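Local structure of GTP cyclohydrolase (Enterococcus faecalis, 2R41) at residues C[30-35]-C[99-104]; C[42-47]-C[65-70]; C[49-54]-C[89-94]. The protein is of unknown function but belongs to the DUF960 family and is named as a GTP cyclohydrolase. One frame throughout, in Å; residues are numbered along the deposited sequence. Where two conformers were deposited one is given.

Contact 1. Residues C[30-35]-C[99-104]; sequences DSIWLI and ETILLP
Trp33 and Ile101 meet tip to tip in the layer between helix 26-40 and the sheet it covers. The indole swings off the helix with CG anti to its own carbonyl carbon (chi1 -62°), which carries the ring toward strand 98-102 although the CB bond itself does not aim there. From the strand, Ile101 extends CG1 and then CD1 over one face of the indole. CD1 lies 3.5 Å from the centroid of the five-membered ring of Trp33, 29° off the ring normal, a CH-pi contact displaced toward the rim. At 2.9 Å resolution this supports the face-on approach but not any finer reading of individual separations.

The same methyl also serves the neighbouring helix residue: Ile32 CB lies 4.0 Å from Ile101 CD1, the two side chains crossing obliquely, so the tip of Ile101 fits between Ile32 and the indole. At the far end of the ring, Glu99 CB approaches Trp33 CH2 obliquely at 3.8 Å, while Thr100 N comes to the edge of the ring, near its plane. Glu99 uses only its aliphatic root here; its carboxylate forms a salt bridge with Arg14. The axes of 30-35 and 99-102 approach to 10.3 Å, their directions 128° apart, a spacing bridged mainly by side chains. On another side of the helix, Leu34 packs on Leu34 of a second subunit. Every touching residue is buried, and the chemistry is that of an apolar helix-on-sheet interface, held by dispersion and CH-pi contact, with the glutamate charge paired elsewhere.

Contact 2. Residues C[42-47]-C[65-70]; sequences GVIPLN and FSQENS
The carboxamide of Gln67 grips the backbone of 42-47 at two points. Its NE2 donates to Pro45 O at 3.1 Å, with an N-H...O angle of 167°; the acceptor lies close to the amide plane of Gln67, and the donor lies in the carbonyl plane of Pro45. Its OE1 accepts from Asn47 N at 2.8 Å, also nearly straight, but here the donor stands above the plane of the Gln67 carbonyl. One buried amide therefore satisfies a C=O and an N-H two residues apart, and the paired bonds are consistent with this orientation of the amide.

Asn47 meets the other segment with its side chain as well: ND2 lies 2.8 Å from Glu68 O. Its CG is anti to the backbone N, and its OD1 accepts from Leu49 N, an Asx turn that holds the amide in place at the start of the next strand. Beside this polar group, Ile44 CD1 and Phe65 CE2 meet tip to tip at 4.0 Å, and Leu46 CD2 comes to 3.9 Å from Gln67 OE1, crossing that side chain at about a right angle.

The loop joining helix 26-40 to strand 49-57 is thus bonded through the Gln67 side chain to the segment that leaves strand 60-66, in place of a strand ladder. The touching parts run 70° apart.

Further out, Gln67 CG takes the crowded position between backbone N and carbonyl carbon (chi1 60°), and the chain beyond it is extended, which delivers the amide across to the loop. Its side chain also touches Leu50. Ser66 is bonded through its backbone to His51, and Phe65 to Met74.

Contact 3. Residues C[49-54]-C[89-94]; sequences LLHFDL and RIFAFD
Arg89 opens the strand opposite Asp53, a non-hydrogen-bonded pair. The two side chains run alongside each other in the same direction, with carboxylate and guanidinium planes 28° apart. Asp53 OD2 is nevertheless 4.5 Å from Arg89 NE, too far for a salt bridge, so the opposite charges probably attract only at longer range.

Ile90 follows, hydrogen-bonded in both directions with Phe52: Ile90 N donates to Phe52 O at 2.9 Å, and Phe52 N donates to Ile90 O at 2.8 Å, the latter nearly along the C=O axis. On the face shared with Phe52, Ile90 places CG1 in the crowded position between backbone N and carbonyl carbon, and its CD1 comes to 3.6 Å from Leu54 CD2.

Phe91 turns to the other face, opposite His51, where the edge of its ring points at the face of the imidazole. The ring centroids of His51 and Phe91 are 4.8 Å apart and the planes inclined at 50°, an edge-to-face pair with CE1 above the histidine ring. Leu49 CD1 packs obliquely against the same phenyl ring.

Ala92 restores the hydrogen-bonded pattern: Leu50 N donates to Ala92 O and Ala92 N to Leu50 O, each at 2.9 Å. Its methyl group sits at the edge of the Phe52 ring, near the ring plane, 3.9 Å from Phe52 CE2. Phe93 then pairs with Leu49, whose CD1 touches its ring as well as that of Phe91. At the end, Asp94 turns to partners beyond the pair, forming a salt bridge with Arg12.

This regular antiparallel ladder lies in the middle of the mixed sheet, between strands 98-102 and 60-66. Helix 26-40 covers the face bearing Leu50, Phe52 and Ile90 through Ile32 and Ile36.

Overall arrangement
All three contacts reach one mixed sheet. Contacts 1 and 3 are closest, their centres 6 Å apart, and join directly: Thr100 O lies 2.6 Å from Phe93 N and Leu102 O lies 2.8 Å from Phe91 N, both probable hydrogen bonds between neighbouring strands. Ile32 connects them again, touching both Ile101 and Ile90 from the helix. Contact 2 lies toward the periphery, its centre about 11 Å from that of contact 3, yet Ser66 O is 2.9 Å from His51 N, a probable hydrogen bond. Contacts 1 and 2 do not touch, their nearest atoms being about 6 Å apart. No active site or ligand is established to which the contacts could be referred.

Contact 1. Residues C[30-35]-C[99-104]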
loop_
_atom_site.group_PDB
_atom_site.type_symbol
_atom_site.label_atom_id
_atom_site.label_comp_id
_atom_site.label_asym_id
_atom_site.label_seq_id
_atom_site.Cartn_x
_atom_site.Cartn_y
_atom_site.Cartn_z
ATOM N N ASP C 30 4.416 -17.120 0.637
ATOM C CA ASP C 30 2.983 -17.352 0.679
ATOM C C ASP C 30 2.672 -18.755 1.180
ATOM O O ASP C 30 1.732 -18.953 1.975
ATOM C CB ASP C 30 2.333 -17.133 -0.683
ATOM C CG ASP C 30 2.328 -15.658 -1.108
ATOM O OD1 ASP C 30 2.754 -14.792 -0.281
ATOM O OD2 ASP C 30 1.923 -15.360 -2.276
ATOM N N SER C 31 3.449 -19.732 0.718
ATOM C CA SER C 31 3.379 -21.081 1.279
ATOM C C SER C 31 3.391 -21.131 2.789
ATOM O O SER C 31 2.606 -21.877 3.362
ATOM C CB SER C 31 4.523 -21.937 0.790
ATOM O OG SER C 31 4.122 -22.545 -0.397
ATOM N N ILE C 32 4.274 -20.382 3.452
ATOM C CA ILE C 32 4.261 -20.449 4.901
ATOM C C ILE C 32 2.896 -19.992 5.392
ATOM O O ILE C 32 2.245 -20.697 6.157
ATOM C CB ILE C 32 5.316 -19.601 5.546
ATOM C CG1 ILE C 32 6.722 -19.938 5.017
ATOM C CG2 ILE C 32 5.238 -19.762 7.027
ATOM C CD1 ILE C 32 7.112 -21.345 5.153
ATOM N N TRP C 33 2.432 -18.843 4.916
ATOM C CA TRP C 33 1.130 -18.385 5.326
ATOM C C TRP C 33 0.080 -19.430 4.998
ATOM O O TRP C 33 -0.756 -19.736 5.849
ATOM C CB TRP C 33 0.748 -17.048 4.718
ATOM C CG TRP C 33 1.650 -15.885 5.088
ATOM C CD1 TRP C 33 2.359 -15.105 4.220
ATOM C CD2 TRP C 33 1.946 -15.372 6.399
ATOM N NE1 TRP C 33 3.075 -14.150 4.899
ATOM C CE2 TRP C 33 2.838 -14.288 6.236
ATOM C CE3 TRP C 33 1.546 -15.717 7.693
ATOM C CZ2 TRP C 33 3.332 -13.544 7.318
ATOM C CZ3 TRP C 33 2.038 -14.980 8.756
ATOM C CH2 TRP C 33 2.925 -13.908 8.561
ATOM N N LEU C 34 0.109 -20.012 3.801
ATOM C CA LEU C 34 -0.926 -20.979 3.493
ATOM C C LEU C 34 -0.868 -22.203 4.382
ATOM O O LEU C 34 -1.901 -22.729 4.794
ATOM C CB LEU C 34 -0.936 -21.362 2.031
ATOM C CG LEU C 34 -1.620 -20.382 1.071
ATOM C CD1 LEU C 34 -2.430 -19.205 1.758
ATOM C CD2 LEU C 34 -0.560 -19.803 0.144
ATOM N N ILE C 35 0.331 -22.649 4.707
ATOM C CA ILE C 35 0.435 -23.758 5.636
ATOM C C ILE C 35 -0.278 -23.400 6.932
ATOM O O ILE C 35 -1.085 -24.174 7.422
ATOM C CB ILE C 35 1.878 -24.135 5.925
ATOM C CG1 ILE C 35 2.465 -24.837 4.702
ATOM C CG2 ILE C 35 1.972 -25.003 7.178
ATOM C CD1 ILE C 35 3.992 -24.970 4.734
ATOM N N GLU C 99 1.369 -9.665 12.049
ATOM C CA GLU C 99 2.054 -10.942 11.882
ATOM C C GLU C 99 3.265 -10.803 10.965
ATOM O O GLU C 99 3.211 -10.105 9.952
ATOM C CB GLU C 99 1.093 -11.995 11.327
ATOM C CG GLU C 99 -0.038 -12.364 12.272
ATOM C CD GLU C 99 -1.355 -12.576 11.552
ATOM O OE1 GLU C 99 -1.386 -13.372 10.590
ATOM O OE2 GLU C 99 -2.359 -11.945 11.947
ATOM N N THR C 100 4.355 -11.470 11.327
ATOM C CA THR C 100 5.616 -11.313 10.624
ATOM C C THR C 100 6.364 -12.627 10.462
ATOM O O THR C 100 6.458 -13.419 11.386
ATOM C CB THR C 100 6.493 -10.308 11.357
ATOM O OG1 THR C 100 5.762 -9.101 11.533
ATOM C CG2 THR C 100 7.747 -9.979 10.571
ATOM N N ILE C 101 6.879 -12.854 9.260
ATOM C CA ILE C 101 7.809 -13.945 9.014
ATOM C C ILE C 101 9.214 -13.414 8.954
ATOM O O ILE C 101 9.499 -12.452 8.264
ATOM C CB ILE C 101 7.530 -14.591 7.691
ATOM C CG1 ILE C 101 6.153 -15.237 7.745
ATOM C CG2 ILE C 101 8.597 -15.603 7.401
ATOM C CD1 ILE C 101 5.639 -15.723 6.427
ATOM N N LEU C 102 10.110 -14.044 9.672
ATOM C CA LEU C 102 11.466 -13.526 9.743
ATOM C C LEU C 102 12.444 -14.632 10.077
ATOM O O LEU C 102 12.056 -15.780 10.369
ATOM C CB LEU C 102 11.573 -12.384 10.756
ATOM C CG LEU C 102 11.400 -12.781 12.224
ATOM C CD1 LEU C 102 11.319 -11.556 13.092
ATOM C CD2 LEU C 102 10.160 -13.604 12.468
ATOM N N LEU C 103 13.714 -14.261 10.002
ATOM C CA LEU C 103 14.826 -15.160 10.193
ATOM C C LEU C 103 15.171 -15.122 11.643
ATOM O O LEU C 103 14.956 -14.106 12.272
ATOM C CB LEU C 103 16.007 -14.638 9.402
ATOM C CG LEU C 103 16.279 -15.270 8.046
ATOM C CD1 LEU C 103 14.998 -15.697 7.389
ATOM C CD2 LEU C 103 17.019 -14.265 7.207
ATOM N N PRO C 104 15.648 -16.237 12.201
ATOM C CA PRO C 104 16.107 -16.298 13.594
ATOM C C PRO C 104 17.107 -15.234 13.951
ATOM O O PRO C 104 17.039 -14.674 15.040
ATOM C CB PRO C 104 16.723 -17.682 13.683
ATOM C CG PRO C 104 15.806 -18.472 12.774
ATOM C CD PRO C 104 15.672 -17.565 11.574
#

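Contact 2. Residues C[42-47]-C[65-70]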
loop_
_atom_site.group_PDB
_atom_site.type_symbol
_atom_site.label_atom_id
_atom_site.label_comp_id
_atom_site.label_asym_id
_atom_site.label_seq_id
_atom_site.Cartn_x
_atom_site.Cartn_y
_atom_site.Cartn_z
ATOM N N GLY C 42 -7.489 -23.734 13.107
ATOM C CA GLY C 42 -8.686 -24.558 13.088
ATOM C C GLY C 42 -8.318 -25.999 13.349
ATOM O O GLY C 42 -9.214 -26.829 13.607
ATOM N N VAL C 43 -7.013 -26.303 13.316
ATOM C CA VAL C 43 -6.584 -27.675 13.541
ATOM C C VAL C 43 -5.962 -27.877 14.907
ATOM O O VAL C 43 -6.406 -28.760 15.668
ATOM C CB VAL C 43 -5.659 -28.227 12.441
ATOM C CG1 VAL C 43 -5.263 -29.709 12.727
ATOM C CG2 VAL C 43 -6.331 -28.107 11.084
ATOM N N ILE C 44 -4.940 -27.093 15.232
ATOM C CA ILE C 44 -4.338 -27.157 16.565
ATOM C C ILE C 44 -4.236 -25.738 17.165
ATOM O O ILE C 44 -4.291 -24.737 16.406
ATOM C CB ILE C 44 -2.931 -27.781 16.509
ATOM C CG1 ILE C 44 -1.905 -26.677 16.180
ATOM C CG2 ILE C 44 -2.904 -29.004 15.592
ATOM C CD1 ILE C 44 -0.998 -26.914 15.037
ATOM N N PRO C 45 -4.007 -25.634 18.499
ATOM C CA PRO C 45 -3.842 -24.337 19.123
ATOM C C PRO C 45 -2.492 -23.799 18.709
ATOM O O PRO C 45 -1.562 -24.577 18.476
ATOM C CB PRO C 45 -3.802 -24.644 20.606
ATOM C CG PRO C 45 -3.766 -26.054 20.755
ATOM C CD PRO C 45 -3.776 -26.730 19.446
ATOM N N LEU C 46 -2.382 -22.481 18.602
ATOM C CA LEU C 46 -1.165 -21.855 18.093
ATOM C C LEU C 46 -0.485 -20.977 19.113
ATOM O O LEU C 46 -1.105 -20.149 19.794
ATOM C CB LEU C 46 -1.475 -21.075 16.834
ATOM C CG LEU C 46 -1.762 -22.048 15.716
ATOM C CD1 LEU C 46 -2.204 -21.346 14.475
ATOM C CD2 LEU C 46 -0.505 -22.840 15.446
ATOM N N ASN C 47 0.809 -21.204 19.221
ATOM C CA ASN C 47 1.714 -20.383 19.987
ATOM C C ASN C 47 1.836 -19.114 19.194
ATOM O O ASN C 47 1.574 -19.105 18.016
ATOM C CB ASN C 47 3.042 -21.108 19.945
ATOM C CG ASN C 47 3.958 -20.741 21.069
ATOM O OD1 ASN C 47 4.585 -19.661 21.071
ATOM N ND2 ASN C 47 4.115 -21.676 22.017
ATOM N N PHE C 65 7.301 -28.210 10.565
ATOM C CA PHE C 65 6.754 -27.247 11.533
ATOM C C PHE C 65 6.867 -27.740 12.974
ATOM O O PHE C 65 6.698 -28.935 13.245
ATOM C CB PHE C 65 5.279 -26.965 11.240
ATOM C CG PHE C 65 4.524 -26.387 12.408
ATOM C CD1 PHE C 65 4.788 -25.094 12.859
ATOM C CD2 PHE C 65 3.561 -27.143 13.073
ATOM C CE1 PHE C 65 4.092 -24.560 13.955
ATOM C CE2 PHE C 65 2.852 -26.619 14.170
ATOM C CZ PHE C 65 3.112 -25.326 14.616
ATOM N N SER C 66 7.116 -26.814 13.896
ATOM C CA SER C 66 6.992 -27.101 15.321
ATOM C C SER C 66 6.810 -25.801 16.072
ATOM O O SER C 66 6.955 -24.743 15.474
ATOM C CB SER C 66 8.225 -27.858 15.855
ATOM O OG SER C 66 9.426 -27.100 15.760
ATOM N N GLN C 67 6.497 -25.893 17.365
ATOM C CA GLN C 67 6.356 -24.755 18.265
ATOM C C GLN C 67 6.732 -25.178 19.690
ATOM O O GLN C 67 6.643 -26.364 20.033
ATOM C CB GLN C 67 4.930 -24.166 18.219
ATOM C CG GLN C 67 3.795 -25.110 18.614
ATOM C CD GLN C 67 2.407 -24.523 18.399
ATOM O OE1 GLN C 67 2.252 -23.331 18.184
ATOM N NE2 GLN C 67 1.388 -25.366 18.468
ATOM N N GLU C 68 7.173 -24.191 20.478
ATOM C CA GLU C 68 7.467 -24.311 21.908
ATOM C C GLU C 68 6.184 -24.754 22.616
ATOM O O GLU C 68 5.086 -24.348 22.215
ATOM C CB GLU C 68 7.923 -22.945 22.474
ATOM C CG GLU C 68 9.322 -22.422 22.023
ATOM C CD GLU C 68 9.374 -20.883 21.723
ATOM O OE1 GLU C 68 10.313 -20.445 21.011
ATOM O OE2 GLU C 68 8.490 -20.110 22.173
ATOM N N ASN C 69 6.313 -25.592 23.651
ATOM C CA ASN C 69 5.145 -26.025 24.454
ATOM C C ASN C 69 4.143 -26.864 23.703
ATOM O O ASN C 69 2.935 -26.746 23.952
ATOM C CB ASN C 69 4.362 -24.826 25.017
ATOM C CG ASN C 69 5.089 -24.138 26.112
ATOM O OD1 ASN C 69 6.021 -24.698 26.706
ATOM N ND2 ASN C 69 4.685 -22.903 26.393
ATOM N N SER C 70 4.604 -27.689 22.773
ATOM C CA SER C 70 3.667 -28.524 22.060
ATOM C C SER C 70 4.369 -29.689 21.440
ATOM O O SER C 70 5.529 -29.600 21.070
ATOM C CB SER C 70 2.903 -27.716 21.012
ATOM O OG SER C 70 2.186 -28.575 20.136
#

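Contact 3. Residues C[49-54]-C[89-94]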
loop_
_atom_site.group_PDB
_atom_site.type_symbol
_atom_site.label_atom_id
_atom_site.label_comp_id
_atom_site.label_asym_id
_atom_site.label_seq_id
_atom_site.Cartn_x
_atom_site.Cartn_y
_atom_site.Cartn_z
ATOM N N LEU C 49 4.429 -17.864 18.357
ATOM C CA LEU C 49 5.659 -17.966 17.579
ATOM C C LEU C 49 5.860 -19.371 17.047
ATOM O O LEU C 49 5.705 -20.345 17.784
ATOM C CB LEU C 49 6.839 -17.548 18.403
ATOM C CG LEU C 49 8.171 -17.779 17.713
ATOM C CD1 LEU C 49 8.516 -16.650 16.791
ATOM C CD2 LEU C 49 9.170 -17.858 18.840
ATOM N N LEU C 50 6.171 -19.459 15.755
ATOM C CA LEU C 50 6.087 -20.705 15.011
ATOM C C LEU C 50 7.380 -20.984 14.283
ATOM O O LEU C 50 7.869 -20.107 13.552
ATOM C CB LEU C 50 4.986 -20.558 13.996
ATOM C CG LEU C 50 3.600 -21.058 14.351
ATOM C CD1 LEU C 50 3.162 -20.766 15.731
ATOM C CD2 LEU C 50 2.641 -20.479 13.379
ATOM N N HIS C 51 7.950 -22.175 14.477
ATOM C CA HIS C 51 9.222 -22.539 13.838
ATOM C C HIS C 51 8.916 -23.269 12.538
ATOM O O HIS C 51 8.061 -24.160 12.495
ATOM C CB HIS C 51 10.064 -23.455 14.720
ATOM C CG HIS C 51 10.383 -22.904 16.091
ATOM N ND1 HIS C 51 9.451 -22.267 16.895
ATOM C CD2 HIS C 51 11.520 -22.969 16.835
ATOM C CE1 HIS C 51 10.001 -21.946 18.058
ATOM N NE2 HIS C 51 11.255 -22.360 18.047
ATOM N N PHE C 52 9.596 -22.905 11.462
ATOM C CA PHE C 52 9.543 -23.721 10.260
ATOM C C PHE C 52 10.928 -24.064 9.762
ATOM O O PHE C 52 11.667 -23.166 9.412
ATOM C CB PHE C 52 8.816 -22.985 9.173
ATOM C CG PHE C 52 7.385 -22.676 9.510
ATOM C CD1 PHE C 52 6.391 -23.601 9.281
ATOM C CD2 PHE C 52 7.029 -21.432 10.026
ATOM C CE1 PHE C 52 5.085 -23.303 9.573
ATOM C CE2 PHE C 52 5.741 -21.151 10.328
ATOM C CZ PHE C 52 4.763 -22.085 10.100
ATOM N N ASP C 53 11.290 -25.342 9.731
ATOM C CA ASP C 53 12.512 -25.722 9.048
ATOM C C ASP C 53 12.224 -26.046 7.576
ATOM O O ASP C 53 11.263 -26.777 7.269
ATOM C CB ASP C 53 13.175 -26.906 9.719
ATOM C CG ASP C 53 13.558 -26.619 11.156
ATOM O OD1 ASP C 53 13.026 -27.308 12.093
ATOM O OD2 ASP C 53 14.392 -25.698 11.347
ATOM N N LEU C 54 13.051 -25.482 6.681
ATOM C CA LEU C 54 12.964 -25.679 5.233
ATOM C C LEU C 54 13.980 -26.758 4.812
ATOM O O LEU C 54 15.173 -26.545 4.907
ATOM C CB LEU C 54 13.307 -24.355 4.545
ATOM C CG LEU C 54 12.440 -23.069 4.630
ATOM C CD1 LEU C 54 11.887 -22.713 3.286
ATOM C CD2 LEU C 54 11.301 -23.036 5.659
ATOM N N ARG C 89 16.011 -22.090 8.372
ATOM C CA ARG C 89 14.743 -22.020 9.091
ATOM C C ARG C 89 14.175 -20.616 9.148
ATOM O O ARG C 89 14.929 -19.663 9.046
ATOM C CB ARG C 89 14.849 -22.655 10.483
ATOM C CG ARG C 89 15.790 -22.047 11.457
ATOM C CD ARG C 89 16.089 -23.090 12.547
ATOM N NE ARG C 89 16.171 -22.492 13.891
ATOM C CZ ARG C 89 17.157 -21.687 14.342
ATOM N NH1 ARG C 89 18.201 -21.333 13.568
ATOM N NH2 ARG C 89 17.084 -21.197 15.583
ATOM N N ILE C 90 12.855 -20.492 9.273
ATOM C CA ILE C 90 12.217 -19.196 9.534
ATOM C C ILE C 90 11.152 -19.276 10.630
ATOM O O ILE C 90 10.677 -20.358 10.996
ATOM C CB ILE C 90 11.536 -18.590 8.294
ATOM C CG1 ILE C 90 10.304 -19.385 7.929
ATOM C CG2 ILE C 90 12.471 -18.531 7.095
ATOM C CD1 ILE C 90 10.196 -19.684 6.419
ATOM N N PHE C 91 10.769 -18.105 11.127
ATOM C CA PHE C 91 9.796 -18.006 12.179
ATOM C C PHE C 91 8.602 -17.243 11.672
ATOM O O PHE C 91 8.757 -16.325 10.830
ATOM C CB PHE C 91 10.390 -17.207 13.299
ATOM C CG PHE C 91 11.389 -17.955 14.114
ATOM C CD1 PHE C 91 11.610 -19.323 13.911
ATOM C CD2 PHE C 91 12.071 -17.320 15.143
ATOM C CE1 PHE C 91 12.529 -20.043 14.707
ATOM C CE2 PHE C 91 12.978 -18.039 15.955
ATOM C CZ PHE C 91 13.209 -19.394 15.726
ATOM N N ALA C 92 7.408 -17.616 12.140
ATOM C CA ALA C 92 6.237 -16.759 11.990
ATOM C C ALA C 92 5.915 -16.209 13.359
ATOM O O ALA C 92 5.823 -16.949 14.365
ATOM C CB ALA C 92 5.091 -17.508 11.468
ATOM N N PHE C 93 5.751 -14.902 13.422
ATOM C CA PHE C 93 5.504 -14.281 14.698
ATOM C C PHE C 93 4.315 -13.357 14.692
ATOM O O PHE C 93 4.119 -12.555 13.780
ATOM C CB PHE C 93 6.692 -13.502 15.126
ATOM C CG PHE C 93 6.502 -12.810 16.420
ATOM C CD1 PHE C 93 6.181 -13.537 17.570
ATOM C CD2 PHE C 93 6.673 -11.421 16.516
ATOM C CE1 PHE C 93 6.043 -12.901 18.803
ATOM C CE2 PHE C 93 6.534 -10.767 17.744
ATOM C CZ PHE C 93 6.231 -11.517 18.892
ATOM N N ASP C 94 3.551 -13.446 15.759
ATOM C CA ASP C 94 2.337 -12.715 15.860
ATOM C C ASP C 94 2.408 -11.939 17.139
ATOM O O ASP C 94 2.334 -12.511 18.199
ATOM C CB ASP C 94 1.142 -13.667 15.844
ATOM C CG ASP C 94 -0.173 -12.934 15.961
ATOM O OD1 ASP C 94 -0.114 -11.684 15.992
ATOM O OD2 ASP C 94 -1.255 -13.566 16.057
#